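Local structure of putative cytochrome C (Sinorhizobium meliloti, 4PWA) at the interface of chains A and B. The protein carries electrons as SorU, a c-type cytochrome of bacterial sulfite oxidation with one covalently bound haem c. Residues are numbered along the deposited sequence; one frame, centred on the assembly and turned at random. Chains: chain A/B, Putative cytochrome C.

The interface of chains A and B. Residues chain A 19, 60, 62; chain B 28, 41, 85.
The methyl group of B:Ala28 comes up obliquely under the CB-CG side of the A:Pro62 ring, neither flat over the face nor edge-on, and CB of the alanine lies 3.6 Å from CG and 3.9 Å from CB of the proline. A:Pro19, reached through a cis peptide bond, meets the same alanine from another direction: its ring CG rests 3.6 Å from the backbone O of B:Ala28, so that the short 3-10 turn is touched on its methyl and on its carbonyl by two different prolines. A:Pro60 turns an edge of its ring, at CB, to B:Asp41. This ring CB packs against CB of the aspartate at 4.0 Å, and the proline backbone O approaches that same methylene.

CG of B:Asp41 lies beside its own backbone N, anti to the carbonyl carbon (chi1 -62°), and this turns OD2 towards the N of B:Ala28. There OD2 accepts the backbone N-H of B:Ala28 through its syn lone pair, at 2.9 Å and 159° at the hydrogen, a link within chain B that ties the turn to the helix. A water bridges the chains, 2.7 Å from O of A:Pro60 and 2.9 Å from OD2 of B:Asp41. The backbone of the poorly ordered B:Lys85 lies only loosely near A:Pro62.

This small patch, whose biological relevance the structure alone does not show, joins chain A loops beside the haem-binding CXXCH motif and the axial methionine A:Met61 to 3-10 helix 28-30, helix 40-43 and the last modelled residues of chain B.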
loop_
_atom_site.group_PDB
_atom_site.type_symbol
_atom_site.label_atom_id
_atom_site.label_comp_id
_atom_site.label_asym_id
_atom_site.label_seq_id
_atom_site.Cartn_x
_atom_site.Cartn_y
_atom_site.Cartn_z
ATOM N N PRO A 19 -16.493 -0.061 -4.002
ATOM C CA PRO A 19 -15.329 -0.829 -3.554
ATOM C C PRO A 19 -15.332 -0.852 -2.038
ATOM O O PRO A 19 -16.057 -0.077 -1.431
ATOM C CB PRO A 19 -14.139 -0.023 -4.093
ATOM C CG PRO A 19 -14.722 0.898 -5.121
ATOM C CD PRO A 19 -16.093 1.194 -4.652
ATOM N N PRO A 60 -13.493 12.837 -4.981
ATOM C CA PRO A 60 -13.320 11.639 -5.798
ATOM C C PRO A 60 -13.889 10.341 -5.183
ATOM O O PRO A 60 -13.860 9.296 -5.845
ATOM C CB PRO A 60 -11.797 11.554 -5.985
ATOM C CG PRO A 60 -11.209 12.320 -4.859
ATOM C CD PRO A 60 -12.245 13.250 -4.313
ATOM N N PRO A 62 -16.681 7.818 -4.543
ATOM C CA PRO A 62 -17.957 7.549 -5.180
ATOM C C PRO A 62 -19.107 7.450 -4.176
ATOM O O PRO A 62 -18.892 7.148 -3.007
ATOM C CB PRO A 62 -17.720 6.198 -5.873
ATOM C CG PRO A 62 -16.705 5.519 -5.023
ATOM C CD PRO A 62 -15.841 6.607 -4.444
ATOM N N ALA B 28 -12.829 3.955 -9.190
ATOM C CA ALA B 28 -13.935 3.320 -8.446
ATOM C C ALA B 28 -14.735 2.298 -9.245
ATOM O O ALA B 28 -15.172 1.290 -8.710
ATOM C CB ALA B 28 -14.877 4.381 -7.901
ATOM N N ASP B 41 -10.367 9.122 -10.679
ATOM C CA ASP B 41 -11.633 9.752 -10.311
ATOM C C ASP B 41 -11.444 11.231 -9.938
ATOM O O ASP B 41 -12.390 12.015 -9.980
ATOM C CB ASP B 41 -12.279 9.034 -9.118
ATOM C CG ASP B 41 -12.633 7.586 -9.423
ATOM O OD1 ASP B 41 -13.371 7.327 -10.411
ATOM O OD2 ASP B 41 -12.180 6.707 -8.655
ATOM N N LYS B 85 -17.518 8.564 -11.249
ATOM C CA LYS B 85 -18.841 8.006 -10.931
ATOM C C LYS B 85 -18.722 6.688 -10.156
ATOM O O LYS B 85 -18.774 5.592 -10.738
ATOM C CB LYS B 85 -19.612 7.765 -12.220
ATOM C CG LYS B 85 -20.122 9.050 -12.858
ATOM C CD LYS B 85 -19.624 9.231 -14.296
ATOM C CE LYS B 85 -20.089 8.102 -15.249
ATOM N NZ LYS B 85 -21.576 7.960 -15.365
HETATM O O HOH W 1 -11.751 7.563 -5.922
#